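Local structure of delta-1-pyrroline-5-carboxylate dehydrogenase, mitochondrial (Mus musculus, 4E3X) at residues E35-F40 with Q157-A162; I167-F172 with S513-Q518; K175-L180 with H536-W541. The protein catalyses the NAD+-dependent oxidation of glutamic gamma-semialdehyde to L-glutamate, the second step of mitochondrial proline degradation. All coordinates share one frame; numbering follows the deposited sequence.

Contact 1: residues E35-F40 with Q157-A162; sequences EPILAF and QAEIDA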
loop_
_atom_site.group_PDB
_atom_site.type_symbol
_atom_site.label_atom_id
_atom_site.label_comp_id
_atom_site.label_asym_id
_atom_site.label_seq_id
_atom_site.Cartn_x
_atom_site.Cartn_y
_atom_site.Cartn_z
ATOM N N GLU B 35 -23.951 9.948 -9.075
ATOM C CA GLU B 35 -25.314 10.225 -8.641
ATOM C C GLU B 35 -25.618 11.713 -8.807
ATOM O O GLU B 35 -24.894 12.559 -8.290
ATOM C CB GLU B 35 -25.481 9.820 -7.178
ATOM C CG GLU B 35 -26.872 10.090 -6.624
ATOM C CD GLU B 35 -27.927 9.120 -7.138
ATOM O OE1 GLU B 35 -27.571 8.115 -7.794
ATOM O OE2 GLU B 35 -29.124 9.357 -6.871
ATOM N N PRO B 36 -26.677 12.048 -9.561
ATOM C CA PRO B 36 -26.988 13.472 -9.731
ATOM C C PRO B 36 -27.386 14.165 -8.428
ATOM O O PRO B 36 -28.082 13.593 -7.589
ATOM C CB PRO B 36 -28.174 13.460 -10.706
ATOM C CG PRO B 36 -28.010 12.180 -11.483
ATOM C CD PRO B 36 -27.476 11.197 -10.465
ATOM N N ILE B 37 -26.921 15.399 -8.269
ATOM C CA ILE B 37 -27.270 16.227 -7.122
ATOM C C ILE B 37 -28.640 16.852 -7.350
ATOM O O ILE B 37 -28.878 17.483 -8.383
ATOM C CB ILE B 37 -26.225 17.342 -6.923
ATOM C CG1 ILE B 37 -24.853 16.736 -6.646
ATOM C CG2 ILE B 37 -26.621 18.250 -5.777
ATOM C CD1 ILE B 37 -24.811 16.036 -5.333
ATOM N N LEU B 38 -29.546 16.657 -6.396
ATOM C CA LEU B 38 -30.902 17.191 -6.519
ATOM C C LEU B 38 -30.961 18.647 -6.072
ATOM O O LEU B 38 -30.106 19.103 -5.315
ATOM C CB LEU B 38 -31.888 16.347 -5.707
ATOM C CG LEU B 38 -31.857 14.842 -5.979
ATOM C CD1 LEU B 38 -32.931 14.119 -5.173
ATOM C CD2 LEU B 38 -32.016 14.554 -7.463
ATOM N N ALA B 39 -31.980 19.366 -6.534
ATOM C CA ALA B 39 -32.069 20.811 -6.305
ATOM C C ALA B 39 -32.900 21.213 -5.084
ATOM O O ALA B 39 -32.688 22.285 -4.522
ATOM C CB ALA B 39 -32.600 21.514 -7.549
ATOM N N PHE B 40 -33.855 20.369 -4.697
ATOM C CA PHE B 40 -34.741 20.640 -3.562
ATOM C C PHE B 40 -35.499 21.959 -3.694
ATOM O O PHE B 40 -35.756 22.639 -2.701
ATOM C CB PHE B 40 -33.972 20.581 -2.234
ATOM C CG PHE B 40 -33.347 19.241 -1.970
ATOM C CD1 PHE B 40 -34.007 18.285 -1.218
ATOM C CD2 PHE B 40 -32.111 18.926 -2.505
ATOM C CE1 PHE B 40 -33.434 17.045 -1.000
ATOM C CE2 PHE B 40 -31.540 17.693 -2.291
ATOM C CZ PHE B 40 -32.202 16.751 -1.539
ATOM N N GLN B 157 -25.445 20.287 1.987
ATOM C CA GLN B 157 -24.286 19.585 2.519
ATOM C C GLN B 157 -24.633 18.124 2.810
ATOM O O GLN B 157 -23.822 17.233 2.592
ATOM C CB GLN B 157 -23.722 20.293 3.754
ATOM C CG GLN B 157 -23.001 21.602 3.433
ATOM C CD GLN B 157 -21.884 21.412 2.424
ATOM O OE1 GLN B 157 -21.013 20.563 2.602
ATOM N NE2 GLN B 157 -21.917 22.192 1.348
ATOM N N ALA B 158 -25.854 17.869 3.264
ATOM C CA ALA B 158 -26.273 16.492 3.492
ATOM C C ALA B 158 -26.394 15.753 2.159
ATOM O O ALA B 158 -25.970 14.604 2.032
ATOM C CB ALA B 158 -27.580 16.465 4.237
ATOM N N GLU B 159 -26.964 16.428 1.166
ATOM C CA GLU B 159 -27.180 15.843 -0.154
ATOM C C GLU B 159 -25.889 15.399 -0.830
ATOM O O GLU B 159 -25.823 14.298 -1.375
ATOM C CB GLU B 159 -27.944 16.821 -1.055
ATOM C CG GLU B 159 -27.877 16.513 -2.543
ATOM C CD GLU B 159 -28.751 15.342 -2.978
ATOM O OE1 GLU B 159 -29.368 14.672 -2.120
ATOM O OE2 GLU B 159 -28.821 15.099 -4.199
ATOM N N ILE B 160 -24.865 16.241 -0.797
ATOM C CA ILE B 160 -23.611 15.876 -1.447
ATOM C C ILE B 160 -22.849 14.785 -0.705
ATOM O O ILE B 160 -21.984 14.141 -1.291
ATOM C CB ILE B 160 -22.686 17.086 -1.709
ATOM C CG1 ILE B 160 -22.141 17.669 -0.404
ATOM C CG2 ILE B 160 -23.405 18.136 -2.549
ATOM C CD1 ILE B 160 -21.205 18.854 -0.615
ATOM N N ASP B 161 -23.199 14.574 0.563
ATOM C CA ASP B 161 -22.513 13.635 1.445
ATOM C C ASP B 161 -23.273 12.307 1.569
ATOM O O ASP B 161 -22.879 11.296 0.976
ATOM C CB ASP B 161 -22.326 14.302 2.822
ATOM C CG ASP B 161 -21.868 13.336 3.914
ATOM O OD1 ASP B 161 -21.349 12.251 3.589
ATOM O OD2 ASP B 161 -22.029 13.680 5.111
ATOM N N ALA B 162 -24.352 12.310 2.353
ATOM C CA ALA B 162 -25.066 11.075 2.692
ATOM C C ALA B 162 -25.731 10.433 1.490
ATOM O O ALA B 162 -25.942 9.221 1.461
ATOM C CB ALA B 162 -26.090 11.334 3.782
#

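Contact 2: residues I167-F172 with S513-Q518; sequences IDFFRF and SVVGQQ. With PRO (proline), chain K.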
loop_
_atom_site.group_PDB
_atom_site.type_symbol
_atom_site.label_atom_id
_atom_site.label_comp_id
_atom_site.label_asym_id
_atom_site.label_seq_id
_atom_site.Cartn_x
_atom_site.Cartn_y
_atom_site.Cartn_z
ATOM N N ILE B 167 -23.349 7.078 -2.170
ATOM C CA ILE B 167 -23.821 6.323 -3.319
ATOM C C ILE B 167 -22.688 6.111 -4.332
ATOM O O ILE B 167 -22.483 4.996 -4.829
ATOM C CB ILE B 167 -25.010 7.044 -3.984
ATOM C CG1 ILE B 167 -26.258 6.954 -3.095
ATOM C CG2 ILE B 167 -25.305 6.473 -5.360
ATOM C CD1 ILE B 167 -27.329 7.975 -3.475
ATOM N N ASP B 168 -21.930 7.169 -4.607
ATOM C CA ASP B 168 -20.816 7.068 -5.550
ATOM C C ASP B 168 -19.714 6.121 -5.056
ATOM O O ASP B 168 -19.165 5.351 -5.845
ATOM C CB ASP B 168 -20.215 8.441 -5.856
ATOM C CG ASP B 168 -21.120 9.321 -6.725
ATOM O OD1 ASP B 168 -22.106 8.816 -7.293
ATOM O OD2 ASP B 168 -20.818 10.530 -6.848
ATOM N N PHE B 169 -19.364 6.179 -3.771
ATOM C CA PHE B 169 -18.393 5.221 -3.236
ATOM C C PHE B 169 -18.876 3.800 -3.513
ATOM O O PHE B 169 -18.120 2.958 -3.996
ATOM C CB PHE B 169 -18.229 5.356 -1.717
ATOM C CG PHE B 169 -17.271 6.434 -1.280
ATOM C CD1 PHE B 169 -16.019 6.571 -1.862
ATOM C CD2 PHE B 169 -17.616 7.285 -0.239
ATOM C CE1 PHE B 169 -15.138 7.563 -1.423
ATOM C CE2 PHE B 169 -16.741 8.269 0.211
ATOM C CZ PHE B 169 -15.503 8.412 -0.386
ATOM N N PHE B 170 -20.137 3.523 -3.189
ATOM C CA PHE B 170 -20.657 2.171 -3.347
ATOM C C PHE B 170 -20.654 1.732 -4.814
ATOM O O PHE B 170 -20.236 0.613 -5.125
ATOM C CB PHE B 170 -22.060 2.054 -2.746
ATOM C CG PHE B 170 -22.086 2.000 -1.243
ATOM C CD1 PHE B 170 -20.916 2.038 -0.493
ATOM C CD2 PHE B 170 -23.298 1.908 -0.578
ATOM C CE1 PHE B 170 -20.959 1.977 0.895
ATOM C CE2 PHE B 170 -23.345 1.843 0.805
ATOM C CZ PHE B 170 -22.175 1.884 1.544
ATOM N N ARG B 171 -21.087 2.605 -5.719
ATOM C CA ARG B 171 -21.152 2.231 -7.139
ATOM C C ARG B 171 -19.778 2.157 -7.800
ATOM O O ARG B 171 -19.467 1.185 -8.493
ATOM C CB ARG B 171 -22.069 3.155 -7.942
ATOM C CG ARG B 171 -23.519 3.122 -7.520
ATOM C CD ARG B 171 -24.425 3.446 -8.703
ATOM N NE ARG B 171 -25.825 3.640 -8.314
ATOM C CZ ARG B 171 -26.420 4.830 -8.227
ATOM N NH1 ARG B 171 -25.741 5.945 -8.490
ATOM N NH2 ARG B 171 -27.691 4.910 -7.856
ATOM N N PHE B 172 -18.958 3.184 -7.599
ATOM C CA PHE B 172 -17.635 3.207 -8.213
ATOM C C PHE B 172 -16.706 2.136 -7.648
ATOM O O PHE B 172 -15.987 1.487 -8.408
ATOM C CB PHE B 172 -17.002 4.593 -8.118
ATOM C CG PHE B 172 -17.506 5.552 -9.161
ATOM C CD1 PHE B 172 -16.835 5.710 -10.370
ATOM C CD2 PHE B 172 -18.665 6.280 -8.947
ATOM C CE1 PHE B 172 -17.310 6.590 -11.343
ATOM C CE2 PHE B 172 -19.142 7.156 -9.916
ATOM C CZ PHE B 172 -18.457 7.317 -11.107
ATOM N N SER B 513 -14.563 17.427 -3.461
ATOM C CA SER B 513 -14.113 16.377 -4.363
ATOM C C SER B 513 -15.267 15.430 -4.681
ATOM O O SER B 513 -16.132 15.163 -3.842
ATOM C CB SER B 513 -12.945 15.595 -3.765
ATOM O OG SER B 513 -13.354 14.883 -2.608
ATOM N N VAL B 514 -15.275 14.940 -5.911
ATOM C CA VAL B 514 -16.315 14.043 -6.372
ATOM C C VAL B 514 -15.702 12.695 -6.744
ATOM O O VAL B 514 -14.695 12.623 -7.451
ATOM C CB VAL B 514 -17.062 14.662 -7.565
ATOM C CG1 VAL B 514 -18.021 13.653 -8.185
ATOM C CG2 VAL B 514 -17.815 15.912 -7.119
ATOM N N VAL B 515 -16.309 11.627 -6.247
ATOM C CA VAL B 515 -15.830 10.273 -6.496
ATOM C C VAL B 515 -15.700 10.006 -7.996
ATOM O O VAL B 515 -16.584 10.359 -8.782
ATOM C CB VAL B 515 -16.765 9.244 -5.836
ATOM C CG1 VAL B 515 -16.447 7.830 -6.294
ATOM C CG2 VAL B 515 -16.671 9.359 -4.326
ATOM N N GLY B 516 -14.579 9.410 -8.395
ATOM C CA GLY B 516 -14.349 9.100 -9.794
ATOM C C GLY B 516 -13.845 10.281 -10.607
ATOM O O GLY B 516 -13.455 10.118 -11.759
ATOM N N GLN B 517 -13.855 11.468 -10.007
ATOM C CA GLN B 517 -13.457 12.700 -10.694
ATOM C C GLN B 517 -12.231 13.317 -10.025
ATOM O O GLN B 517 -11.238 13.628 -10.692
ATOM C CB GLN B 517 -14.622 13.691 -10.738
ATOM C CG GLN B 517 -15.784 13.167 -11.570
ATOM C CD GLN B 517 -16.937 14.135 -11.671
ATOM O OE1 GLN B 517 -16.761 15.347 -11.546
ATOM N NE2 GLN B 517 -18.133 13.601 -11.886
ATOM N N GLN B 518 -12.303 13.494 -8.705
ATOM C CA GLN B 518 -11.148 13.907 -7.914
ATOM C C GLN B 518 -10.940 12.954 -6.740
ATOM O O GLN B 518 -11.381 13.237 -5.622
ATOM C CB GLN B 518 -11.316 15.335 -7.386
ATOM C CG GLN B 518 -11.541 16.375 -8.457
ATOM C CD GLN B 518 -13.002 16.594 -8.752
ATOM O OE1 GLN B 518 -13.864 16.383 -7.897
ATOM N NE2 GLN B 518 -13.292 17.027 -9.967
HETATM N N PRO K . -14.026 14.767 0.327
HETATM C CA PRO K . -14.477 15.990 0.993
HETATM C C PRO K . -14.111 17.250 0.214
HETATM O O PRO K . -13.339 17.221 -0.751
HETATM C CB PRO K . -13.723 15.945 2.321
HETATM C CG PRO K . -13.652 14.490 2.626
HETATM C CD PRO K . -13.496 13.786 1.291
HETATM O OXT PRO K . -14.596 18.335 0.540
HETATM O O HOH W 1 -19.020 11.913 -5.143
#

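Contact 3: residues K175-L180 with H536-W541; sequences KFAVEL and HYILRW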
loop_
_atom_site.group_PDB
_atom_site.type_symbol
_atom_site.label_atom_id
_atom_site.label_comp_id
_atom_site.label_asym_id
_atom_site.label_seq_id
_atom_site.Cartn_x
_atom_site.Cartn_y
_atom_site.Cartn_z
ATOM N N LYS B 175 -17.635 -1.052 -9.279
ATOM C CA LYS B 175 -17.052 -1.106 -10.617
ATOM C C LYS B 175 -15.564 -1.433 -10.566
ATOM O O LYS B 175 -15.101 -2.332 -11.269
ATOM C CB LYS B 175 -17.266 0.216 -11.361
ATOM C CG LYS B 175 -16.548 0.295 -12.706
ATOM C CD LYS B 175 -16.577 1.705 -13.279
ATOM C CE LYS B 175 -15.837 1.780 -14.613
ATOM N NZ LYS B 175 -16.528 0.985 -15.671
ATOM N N PHE B 176 -14.819 -0.718 -9.725
ATOM C CA PHE B 176 -13.378 -0.920 -9.641
ATOM C C PHE B 176 -13.055 -2.361 -9.240
ATOM O O PHE B 176 -12.140 -2.979 -9.784
ATOM C CB PHE B 176 -12.753 0.053 -8.637
ATOM C CG PHE B 176 -12.896 1.511 -9.008
ATOM C CD1 PHE B 176 -12.887 1.920 -10.331
ATOM C CD2 PHE B 176 -13.035 2.475 -8.017
ATOM C CE1 PHE B 176 -13.010 3.270 -10.656
ATOM C CE2 PHE B 176 -13.155 3.816 -8.328
ATOM C CZ PHE B 176 -13.158 4.212 -9.649
ATOM N N ALA B 177 -13.825 -2.900 -8.302
ATOM C CA ALA B 177 -13.588 -4.258 -7.805
ATOM C C ALA B 177 -13.939 -5.346 -8.824
ATOM O O ALA B 177 -13.174 -6.294 -9.019
ATOM C CB ALA B 177 -14.333 -4.484 -6.511
ATOM N N VAL B 178 -15.092 -5.215 -9.471
ATOM C CA VAL B 178 -15.482 -6.187 -10.482
ATOM C C VAL B 178 -14.469 -6.191 -11.629
ATOM O O VAL B 178 -14.066 -7.254 -12.123
ATOM C CB VAL B 178 -16.915 -5.908 -10.995
ATOM C CG1 VAL B 178 -17.181 -6.621 -12.319
ATOM C CG2 VAL B 178 -17.942 -6.297 -9.932
ATOM N N GLU B 179 -14.017 -5.005 -12.025
ATOM C CA GLU B 179 -13.113 -4.899 -13.158
ATOM C C GLU B 179 -11.678 -5.276 -12.790
ATOM O O GLU B 179 -10.929 -5.720 -13.652
ATOM C CB GLU B 179 -13.235 -3.516 -13.810
ATOM C CG GLU B 179 -14.641 -3.320 -14.394
ATOM C CD GLU B 179 -14.869 -1.991 -15.092
ATOM O OE1 GLU B 179 -13.952 -1.144 -15.132
ATOM O OE2 GLU B 179 -15.994 -1.794 -15.596
ATOM N N LEU B 180 -11.313 -5.154 -11.511
ATOM C CA LEU B 180 -9.978 -5.551 -11.057
ATOM C C LEU B 180 -9.713 -7.025 -11.344
ATOM O O LEU B 180 -8.585 -7.421 -11.628
ATOM C CB LEU B 180 -9.810 -5.281 -9.556
ATOM C CG LEU B 180 -8.510 -5.763 -8.897
ATOM C CD1 LEU B 180 -7.281 -5.077 -9.504
ATOM C CD2 LEU B 180 -8.562 -5.556 -7.382
ATOM N N HIS B 536 -7.614 2.803 -7.278
ATOM C CA HIS B 536 -6.551 2.039 -6.628
ATOM C C HIS B 536 -6.774 1.793 -5.141
ATOM O O HIS B 536 -6.108 0.952 -4.538
ATOM C CB HIS B 536 -5.211 2.742 -6.837
ATOM C CG HIS B 536 -4.879 2.971 -8.273
ATOM N ND1 HIS B 536 -4.628 4.224 -8.786
ATOM C CD2 HIS B 536 -4.768 2.108 -9.310
ATOM C CE1 HIS B 536 -4.378 4.124 -10.078
ATOM N NE2 HIS B 536 -4.457 2.850 -10.422
ATOM N N TYR B 537 -7.696 2.543 -4.548
ATOM C CA TYR B 537 -7.967 2.435 -3.114
ATOM C C TYR B 537 -8.242 1.001 -2.667
ATOM O O TYR B 537 -7.725 0.563 -1.635
ATOM C CB TYR B 537 -9.157 3.319 -2.782
ATOM C CG TYR B 537 -9.566 3.364 -1.329
ATOM C CD1 TYR B 537 -8.737 3.937 -0.372
ATOM C CD2 TYR B 537 -10.805 2.883 -0.924
ATOM C CE1 TYR B 537 -9.123 4.017 0.953
ATOM C CE2 TYR B 537 -11.204 2.954 0.402
ATOM C CZ TYR B 537 -10.361 3.530 1.335
ATOM O OH TYR B 537 -10.760 3.617 2.652
ATOM N N ILE B 538 -9.039 0.271 -3.443
ATOM C CA ILE B 538 -9.423 -1.087 -3.064
ATOM C C ILE B 538 -8.225 -2.031 -2.977
ATOM O O ILE B 538 -8.290 -3.050 -2.287
ATOM C CB ILE B 538 -10.487 -1.697 -4.004
ATOM C CG1 ILE B 538 -10.044 -1.574 -5.464
ATOM C CG2 ILE B 538 -11.854 -1.062 -3.760
ATOM C CD1 ILE B 538 -10.894 -2.378 -6.417
ATOM N N LEU B 539 -7.126 -1.679 -3.642
ATOM C CA LEU B 539 -5.930 -2.521 -3.621
ATOM C C LEU B 539 -5.306 -2.631 -2.231
ATOM O O LEU B 539 -4.582 -3.588 -1.947
ATOM C CB LEU B 539 -4.894 -2.041 -4.637
ATOM C CG LEU B 539 -5.324 -2.251 -6.085
ATOM C CD1 LEU B 539 -4.444 -1.461 -7.030
ATOM C CD2 LEU B 539 -5.285 -3.734 -6.417
ATOM N N ARG B 540 -5.559 -1.653 -1.364
ATOM C CA ARG B 540 -5.054 -1.771 0.001
ATOM C C ARG B 540 -5.746 -2.896 0.773
ATOM O O ARG B 540 -5.224 -3.370 1.788
ATOM C CB ARG B 540 -5.218 -0.461 0.771
ATOM C CG ARG B 540 -4.361 0.707 0.259
ATOM C CD ARG B 540 -2.843 0.390 0.200
ATOM N NE ARG B 540 -2.207 0.281 1.521
ATOM C CZ ARG B 540 -1.324 -0.660 1.870
ATOM N NH1 ARG B 540 -0.985 -1.617 1.015
ATOM N NH2 ARG B 540 -0.791 -0.658 3.088
ATOM N N TRP B 541 -6.917 -3.334 0.299
ATOM C CA TRP B 541 -7.739 -4.285 1.057
ATOM C C TRP B 541 -7.768 -5.682 0.444
ATOM O O TRP B 541 -8.573 -6.520 0.838
ATOM C CB TRP B 541 -9.155 -3.720 1.296
ATOM C CG TRP B 541 -9.056 -2.319 1.795
ATOM C CD1 TRP B 541 -9.433 -1.185 1.138
ATOM C CD2 TRP B 541 -8.453 -1.891 3.022
ATOM N NE1 TRP B 541 -9.117 -0.073 1.885
ATOM C CE2 TRP B 541 -8.518 -0.482 3.050
ATOM C CE3 TRP B 541 -7.869 -2.563 4.105
ATOM C CZ2 TRP B 541 -8.014 0.268 4.109
ATOM C CZ3 TRP B 541 -7.380 -1.819 5.159
ATOM C CH2 TRP B 541 -7.464 -0.415 5.159
#

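Contact 1: residues E35-F40 with Q157-A162
Glu159 OE2 is gripped twice: it accepts a nearly straight hydrogen bond from Leu38 N (2.8 Å, 176° at the hydrogen) and forms a salt bridge with Arg140. The amide comes in from above the carboxylate plane, tilted 38° out of it. Glu159 gets there with CG anti to the backbone N (chi1 163°) and a bend at chi2, which turns the acid toward the irregular 35-40 segment. Its other oxygen lies near the plane of the Phe40 ring, at the edge, with Glu159 OE1 3.6 Å from Phe40 CZ; ring and carboxylate stand almost perpendicular. Farther back along the side chain, Ile37 CG2 lies alongside Glu159 CG at 3.9 Å, and Ile37 CD1 meets Ile160 CG2 at 3.8 Å. Shortening Glu159 to an alanine is likely to leave the Leu38 amide without its acceptor and Arg140 without this charge partner, with a gap beside the Phe40 edge. The irregular chain that precedes helix 45-55 runs here across an early turn of helix 155-180. Helix 140-151 closes around the same spot, meeting Leu38, Phe40 and Glu159, while Phe40 also reaches Leu50 of helix 45-55.

Contact 2: residues I167-F172 with S513-Q518
Val515 wedges between Asp168, Phe169 and Phe172 on helix 155-180, joining this helix of the aldehyde dehydrogenase fold to the loop that carries the substrate-binding Ser513. Its two methyls divide the work. Val515 CG2 sits over one face of the Phe169 ring in a CH-pi contact, 4.0 Å from the centroid and displaced toward the rim. Val515 CG1, anti to the backbone N (chi1 169°), lies against the start of the Phe172 side chain, 3.8 Å from Phe172 CB. Between them Val515 CB packs on Asp168 CB at 3.5 Å. One face of Phe172 also receives Val515 O and Gly516 CA. Gly516 has positive phi, and a CB there would come too close to Phe172 CE1, consistent with a glycine at this place.

In the next shell one water ties the segments together, donating to Asp168 OD2 and accepting from Val515 N. The carboxylate itself is held from the loop before helix 45-55, OD1 by Glu35 N and OD2 by Asn34, whose ND2 also reaches Val515 O. The loop keeps its curve through Val514 O, which accepts from Gln517 N and Gln518 N, and through Gln518 OE1, which takes Val514 N at 2.8 Å. Gln518 NE2 in turn bonds Asn193 of the second subunit. The bound proline is hydrogen-bonded to Gly512 N and Ser349 OG, and its atom O accepts from Ser513 N and from Ser513 OG, each 3.0 Å away.

Contact 3: residues K175-L180 with H536-W541
Residues 175-180 of helix 155-180 face a short 3-10 segment, 537-540, and the two backbones come nearest at Ala177 and Ile538, whose CA atoms are 7.1 Å apart. The 3-10 turn is held by bonds from Leu539 N to His536 O and from Arg540 N to Tyr537 O. Ile538 does most of the reaching. With CG1 set between its backbone N and carbonyl carbon (chi1 52°), the CD1 end of Ile538 presses on the helix backbone, 3.5 Å from Ala177 N and 3.6 Å from Phe176 C. Around Ile538 CD1 stand Phe176 CB at 3.8 Å and Ala177 CB at 4.0 Å, while the Phe176 ring leads away. Leu180 slides past Ile538 in the opposite direction and brings its CD2 to 3.9 Å from Leu539 CD2, the two leucines meeting at a slant through their branched ends. Met226 touches both Ala177 and Ile538. At the dimer interface Leu539 packs on Leu539 of the second subunit, and Leu180 on His536 of that subunit. No hydrogen bond or salt bridge links the two segments, so what passes directly between them is apolar packing, with little directional constraint.

All three contacts draw on helix 155-180, with centres about 13 Å apart from contact 1 to contact 2, about 13 Å from contact 2 to contact 3, and about 25 Å between the outer pair. Contacts 1 and 2 touch through Glu35, whose OE1 forms a 2.9 Å salt bridge with Arg171 NH1. Contacts 2 and 3 alternate along the chain, and both reach the second subunit. Only contact 2 holds a residue of the proline pocket, and its Phe169 side chain is about 10 Å from that of Glu314, the proton acceptor. The side chains of Ile160 in contact 1 and Phe176 in contact 3 lie about 7 Å and 14 Å from a bound proline.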